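Local coordinates for protein putative alpha-N-acetylgalactosaminidase (Bacillus halodurans C-125, PDB 3CC1) that probably hydrolyses terminal alpha-linked N-acetylgalactosamine from glycoconjugates, as a putative alpha-N-acetylgalactosaminidase, at residues I118-V123 and D151-D156; E367-L372 and M426-P431. All blocks are in the same frame, centred on the assembly; numbering follows the deposited sequence.

Contact 1. Residues I118-V123 and D151-D156; sequences IPRQAV and DMYGVD
The side chain of Arg120 lies across one face of the Tyr153 ring, at about a right angle to the tyrosine side chain, and its aliphatic chain forms the main bump of this contact. With CG anti to its carbonyl carbon and the chain extended as far as NE, the side chain runs over one face of the tyrosine. Arg120 CG sits 3.6 Å from the Tyr153 ring centroid, 16° off the normal, a CH-pi contact, and CD follows over CZ. Farther out the guanidinium stays nearly parallel to the ring, the two planes 8° apart, with Tyr153 CE1 over one of its faces. Arg120 NE gives a straight hydrogen bond to Met152 O (3.2 Å), held in the guanidinium plane but arriving above the plane of the carbonyl, while a water joins NH2 to the same oxygen. An alanine here would remove the chain beyond CB and would probably leave that tyrosine face without its CH-pi cover and Met152 O without its guanidinium partner. Val123 meets the same ring at its edge, CG2 to Tyr153 CD2 at 3.7 Å.

The backbone beneath is a short antiparallel pairing, part of a three-stranded sheet with strand 140-141 on the far side of 152-155. Ile118 and Tyr153 form its hydrogen-bonded pair, N to O in both directions, at 2.8 Å for Ile118 N to Tyr153 O. Pro119 takes the N-cap position, just before helix 120-125, and Arg120 N, in the helix's first turn, bonds Asp151 O at 3.0 Å, on a lone pair. Selenomethionine Met152, bent at chi2 and chi3, lies beside the proline ring and points the same way, bringing CE to 3.9 Å from Pro119 CD. Beyond Tyr153, Val155 CG2 fits against Ile118 CB (3.8 Å), the two side chains crossing at about a right angle where Tyr165 and Tyr166 of helix 162-175 also pack.

Contact 2. Residues E367-L372 and M426-P431; sequences EAYVAL and MLKLSP
Two neighbouring antiparallel strands of the C-terminal beta-sandwich domain, 368-374 and 424-431, meet here, their segments running at 153° to each other. Hydrogen-bonded pairs Ala368-Leu429 and Val370-Leu427 alternate with the non-hydrogen-bonded pairs Tyr369-Lys428 and Ala371-Met426. The straightest bond, Leu429 N to Ala368 O (2.8 Å, 176°), nevertheless enters above the carbonyl plane.

On the face of Val370 and Leu429, Val370 CG2 touches both methyls of Leu429, 4.0 Å from Leu429 CD1. Further along, the tips of Leu372 and Leu427 touch, CD1 to CD1 at 3.8 Å; Phe384 and Leu382 of strand 380-384 pack on this side. The other face carries Tyr369 and Lys428 side by side, pointing the same way, Tyr369 CE1 being 3.9 Å from Lys428 CG. Tyr369 OH donates to Glu367 OE2 at 2.6 Å, on that oxygen's anti lone pair. Lys428 bends at chi3, and its NZ is hydrogen-bonded to a bound P33 molecule, probably from the crystallisation liquor. Selenomethionine Met426 lays SE 3.9 Å from Ala371 CB, where Ile337 and Ile340 of helix 335-343 pack against it. Side chains thus alternate between the two faces along each strand, as in the antiparallel sheets of a beta-sandwich.

Overall arrangement
Contact 1 and contact 2 come in series along the chain, the first closing before the second opens, and share no strand, sheet or helix. Their centres stand 49 Å apart and their nearest atoms about 36 Å, on opposite sides of the chain's centre. Contact 1 belongs to a small three-stranded sheet that comes after strand 109-115 of the parallel sheet, which is consistent with the TIM-barrel domain of the alpha-galactosidase A family. Contact 2 lies inside a six-stranded antiparallel sheet of the C-terminal domain. The two contacts thus lie on opposite sides of what is probably a two-domain glycosidase, a barrel that is likely to carry catalysis followed by a beta-sandwich.

Contact 1. Residues I118-V123 and D151-D156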
loop_
_atom_site.group_PDB
_atom_site.type_symbol
_atom_site.label_atom_id
_atom_site.label_comp_id
_atom_site.label_asym_id
_atom_site.label_seq_id
_atom_site.Cartn_x
_atom_site.Cartn_y
_atom_site.Cartn_z
ATOM N N ILE A 118 -30.882 22.226 0.144
ATOM C CA ILE A 118 -31.968 23.040 -0.330
ATOM C C ILE A 118 -31.468 23.768 -1.589
ATOM O O ILE A 118 -30.326 24.154 -1.657
ATOM C CB ILE A 118 -32.375 24.081 0.763
ATOM C CG1 ILE A 118 -33.607 24.877 0.335
ATOM C CG2 ILE A 118 -31.197 25.028 1.109
ATOM C CD1 ILE A 118 -34.241 25.711 1.467
ATOM N N PRO A 119 -32.318 23.936 -2.600
ATOM C CA PRO A 119 -31.736 24.439 -3.828
ATOM C C PRO A 119 -31.188 25.841 -3.687
ATOM O O PRO A 119 -31.744 26.658 -2.998
ATOM C CB PRO A 119 -32.935 24.436 -4.793
ATOM C CG PRO A 119 -33.816 23.341 -4.275
ATOM C CD PRO A 119 -33.721 23.479 -2.791
ATOM N N ARG A 120 -30.101 26.118 -4.375
ATOM C CA ARG A 120 -29.569 27.454 -4.342
ATOM C C ARG A 120 -30.607 28.447 -4.881
ATOM O O ARG A 120 -30.644 29.604 -4.512
ATOM C CB ARG A 120 -28.301 27.505 -5.202
ATOM C CG ARG A 120 -27.168 26.651 -4.660
ATOM C CD ARG A 120 -25.878 27.091 -5.331
ATOM N NE ARG A 120 -24.810 26.175 -5.011
ATOM C CZ ARG A 120 -23.558 26.340 -5.423
ATOM N NH1 ARG A 120 -23.230 27.416 -6.106
ATOM N NH2 ARG A 120 -22.650 25.434 -5.159
ATOM N N GLN A 121 -31.403 27.956 -5.814
ATOM C CA GLN A 121 -32.472 28.708 -6.454
ATOM C C GLN A 121 -33.545 29.150 -5.433
ATOM O O GLN A 121 -34.087 30.257 -5.536
ATOM C CB GLN A 121 -33.083 27.856 -7.542
ATOM C CG GLN A 121 -34.120 28.588 -8.377
ATOM C CD GLN A 121 -34.568 27.724 -9.573
ATOM O OE1 GLN A 121 -33.757 27.325 -10.388
ATOM N NE2 GLN A 121 -35.855 27.455 -9.663
ATOM N N ALA A 122 -33.812 28.289 -4.444
ATOM C CA ALA A 122 -34.691 28.628 -3.330
ATOM C C ALA A 122 -34.063 29.720 -2.478
ATOM O O ALA A 122 -34.734 30.619 -2.000
ATOM C CB ALA A 122 -35.014 27.378 -2.489
ATOM N N VAL A 123 -32.763 29.664 -2.306
ATOM C CA VAL A 123 -32.080 30.652 -1.461
ATOM C C VAL A 123 -32.146 32.001 -2.179
ATOM O O VAL A 123 -32.497 33.017 -1.595
ATOM C CB VAL A 123 -30.650 30.196 -1.085
ATOM C CG1 VAL A 123 -29.904 31.323 -0.403
ATOM C CG2 VAL A 123 -30.698 28.924 -0.189
ATOM N N ASP A 151 -26.270 22.367 -7.557
ATOM C CA ASP A 151 -27.729 22.500 -7.426
ATOM C C ASP A 151 -28.154 23.068 -6.055
ATOM O O ASP A 151 -29.119 23.816 -5.948
ATOM C CB ASP A 151 -28.435 21.126 -7.623
ATOM C CG ASP A 151 -28.410 20.619 -9.062
ATOM O OD1 ASP A 151 -28.192 21.437 -10.008
ATOM O OD2 ASP A 151 -28.656 19.381 -9.226
HETATM N N MSE A 152 -27.460 22.678 -5.008
HETATM C CA MSE A 152 -27.929 22.903 -3.632
HETATM C C MSE A 152 -26.936 23.680 -2.749
HETATM O O MSE A 152 -25.737 23.784 -3.036
HETATM C CB MSE A 152 -28.215 21.574 -2.919
HETATM C CG MSE A 152 -28.804 20.420 -3.754
HETATM SE SE MSE A 152 -30.568 20.820 -4.418
HETATM C CE MSE A 152 -31.666 20.136 -2.948
ATOM N N TYR A 153 -27.469 24.200 -1.655
ATOM C CA TYR A 153 -26.694 24.544 -0.465
ATOM C C TYR A 153 -27.142 23.569 0.626
ATOM O O TYR A 153 -28.249 23.030 0.583
ATOM C CB TYR A 153 -26.988 25.963 0.027
ATOM C CG TYR A 153 -26.446 27.066 -0.861
ATOM C CD1 TYR A 153 -25.093 27.168 -1.120
ATOM C CD2 TYR A 153 -27.294 28.027 -1.402
ATOM C CE1 TYR A 153 -24.602 28.206 -1.902
ATOM C CE2 TYR A 153 -26.816 29.057 -2.185
ATOM C CZ TYR A 153 -25.478 29.144 -2.428
ATOM O OH TYR A 153 -25.002 30.153 -3.233
ATOM N N GLY A 154 -26.251 23.327 1.575
ATOM C CA GLY A 154 -26.614 22.680 2.803
ATOM C C GLY A 154 -27.698 23.401 3.573
ATOM O O GLY A 154 -27.837 24.617 3.521
ATOM N N VAL A 155 -28.466 22.605 4.299
ATOM C CA VAL A 155 -29.399 23.100 5.281
ATOM C C VAL A 155 -28.683 23.087 6.633
ATOM O O VAL A 155 -28.048 22.098 7.024
ATOM C CB VAL A 155 -30.678 22.252 5.312
ATOM C CG1 VAL A 155 -31.566 22.637 6.492
ATOM C CG2 VAL A 155 -31.448 22.394 3.994
ATOM N N ASP A 156 -28.763 24.204 7.329
ATOM C CA ASP A 156 -28.117 24.376 8.616
ATOM C C ASP A 156 -28.981 23.810 9.757
ATOM O O ASP A 156 -30.004 24.383 10.123
ATOM C CB ASP A 156 -27.863 25.852 8.831
ATOM C CG ASP A 156 -27.091 26.151 10.099
ATOM O OD1 ASP A 156 -26.998 25.308 11.037
ATOM O OD2 ASP A 156 -26.588 27.286 10.143
HETATM O O HOH W 1 -23.431 22.721 -4.266
HETATM O O HOH W 2 -30.578 25.634 -7.481
#

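Contact 2. Residues E367-L372 and M426-P431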
loop_
_atom_site.group_PDB
_atom_site.type_symbol
_atom_site.label_atom_id
_atom_site.label_comp_id
_atom_site.label_asym_id
_atom_site.label_seq_id
_atom_site.Cartn_x
_atom_site.Cartn_y
_atom_site.Cartn_z
ATOM N N GLU A 367 -26.813 -25.485 4.099
ATOM C CA GLU A 367 -25.756 -25.275 3.127
ATOM C C GLU A 367 -24.887 -24.047 3.429
ATOM O O GLU A 367 -25.248 -23.167 4.185
ATOM C CB GLU A 367 -26.338 -25.186 1.701
ATOM C CG GLU A 367 -26.804 -23.801 1.234
ATOM C CD GLU A 367 -28.233 -23.439 1.625
ATOM O OE1 GLU A 367 -28.734 -23.981 2.634
ATOM O OE2 GLU A 367 -28.843 -22.568 0.938
ATOM N N ALA A 368 -23.705 -24.063 2.841
ATOM C CA ALA A 368 -22.815 -22.922 2.858
ATOM C C ALA A 368 -22.416 -22.557 1.423
ATOM O O ALA A 368 -22.721 -23.270 0.463
ATOM C CB ALA A 368 -21.611 -23.210 3.723
ATOM N N TYR A 369 -21.808 -21.382 1.312
ATOM C CA TYR A 369 -21.385 -20.813 0.039
ATOM C C TYR A 369 -19.987 -20.284 0.182
ATOM O O TYR A 369 -19.647 -19.692 1.218
ATOM C CB TYR A 369 -22.317 -19.666 -0.381
ATOM C CG TYR A 369 -23.732 -20.114 -0.516
ATOM C CD1 TYR A 369 -24.150 -20.768 -1.664
ATOM C CD2 TYR A 369 -24.639 -19.914 0.495
ATOM C CE1 TYR A 369 -25.391 -21.192 -1.798
ATOM C CE2 TYR A 369 -25.926 -20.333 0.359
ATOM C CZ TYR A 369 -26.288 -20.982 -0.794
ATOM O OH TYR A 369 -27.568 -21.454 -0.971
ATOM N N VAL A 370 -19.170 -20.552 -0.841
ATOM C CA VAL A 370 -17.835 -20.020 -0.927
ATOM C C VAL A 370 -17.617 -19.388 -2.301
ATOM O O VAL A 370 -17.871 -19.996 -3.332
ATOM C CB VAL A 370 -16.744 -21.117 -0.625
ATOM C CG1 VAL A 370 -15.347 -20.590 -0.901
ATOM C CG2 VAL A 370 -16.863 -21.628 0.834
ATOM N N ALA A 371 -17.149 -18.147 -2.292
ATOM C CA ALA A 371 -16.778 -17.443 -3.503
ATOM C C ALA A 371 -15.240 -17.365 -3.576
ATOM O O ALA A 371 -14.579 -16.822 -2.668
ATOM C CB ALA A 371 -17.422 -16.026 -3.528
ATOM N N LEU A 372 -14.709 -17.888 -4.668
ATOM C CA LEU A 372 -13.282 -17.879 -4.958
ATOM C C LEU A 372 -12.972 -16.989 -6.164
ATOM O O LEU A 372 -13.626 -17.089 -7.181
ATOM C CB LEU A 372 -12.772 -19.318 -5.220
ATOM C CG LEU A 372 -12.981 -20.343 -4.100
ATOM C CD1 LEU A 372 -12.708 -21.806 -4.583
ATOM C CD2 LEU A 372 -12.155 -19.957 -2.842
HETATM N N MSE A 426 -18.470 -19.455 -7.801
HETATM C CA MSE A 426 -19.348 -19.514 -6.641
HETATM C C MSE A 426 -19.760 -20.963 -6.352
HETATM O O MSE A 426 -20.354 -21.641 -7.199
HETATM C CB MSE A 426 -20.570 -18.620 -6.854
HETATM C CG MSE A 426 -21.537 -18.624 -5.696
HETATM SE SE MSE A 426 -20.872 -17.685 -4.155
HETATM C CE MSE A 426 -21.481 -15.866 -4.566
ATOM N N LEU A 427 -19.379 -21.439 -5.163
ATOM C CA LEU A 427 -19.654 -22.810 -4.759
ATOM C C LEU A 427 -20.763 -22.865 -3.721
ATOM O O LEU A 427 -20.874 -21.990 -2.847
ATOM C CB LEU A 427 -18.407 -23.484 -4.176
ATOM C CG LEU A 427 -17.101 -23.482 -4.980
ATOM C CD1 LEU A 427 -15.927 -23.771 -4.095
ATOM C CD2 LEU A 427 -17.177 -24.521 -6.089
ATOM N N LYS A 428 -21.598 -23.886 -3.869
ATOM C CA LYS A 428 -22.485 -24.327 -2.784
ATOM C C LYS A 428 -21.917 -25.580 -2.172
ATOM O O LYS A 428 -21.566 -26.524 -2.879
ATOM C CB LYS A 428 -23.901 -24.610 -3.283
ATOM C CG LYS A 428 -24.858 -25.081 -2.174
ATOM C CD LYS A 428 -26.306 -25.058 -2.597
ATOM C CE LYS A 428 -26.740 -26.283 -3.362
ATOM N NZ LYS A 428 -28.187 -26.141 -3.785
ATOM N N LEU A 429 -21.834 -25.580 -0.846
ATOM C CA LEU A 429 -21.362 -26.714 -0.098
ATOM C C LEU A 429 -22.556 -27.308 0.599
ATOM O O LEU A 429 -23.117 -26.670 1.495
ATOM C CB LEU A 429 -20.342 -26.281 0.962
ATOM C CG LEU A 429 -18.939 -25.833 0.573
ATOM C CD1 LEU A 429 -18.991 -24.786 -0.480
ATOM C CD2 LEU A 429 -18.183 -25.322 1.770
ATOM N N SER A 430 -22.985 -28.494 0.194
ATOM C CA SER A 430 -24.080 -29.127 0.924
ATOM C C SER A 430 -23.630 -30.382 1.637
ATOM O O SER A 430 -22.610 -30.965 1.301
ATOM C CB SER A 430 -25.337 -29.368 0.044
ATOM O OG SER A 430 -25.031 -29.935 -1.203
ATOM N N PRO A 431 -24.389 -30.784 2.654
ATOM C CA PRO A 431 -24.042 -31.951 3.399
ATOM C C PRO A 431 -23.916 -33.172 2.510
ATOM O O PRO A 431 -24.665 -33.352 1.546
ATOM C CB PRO A 431 -25.185 -32.114 4.400
ATOM C CG PRO A 431 -26.147 -31.031 4.158
ATOM C CD PRO A 431 -25.674 -30.188 3.045
#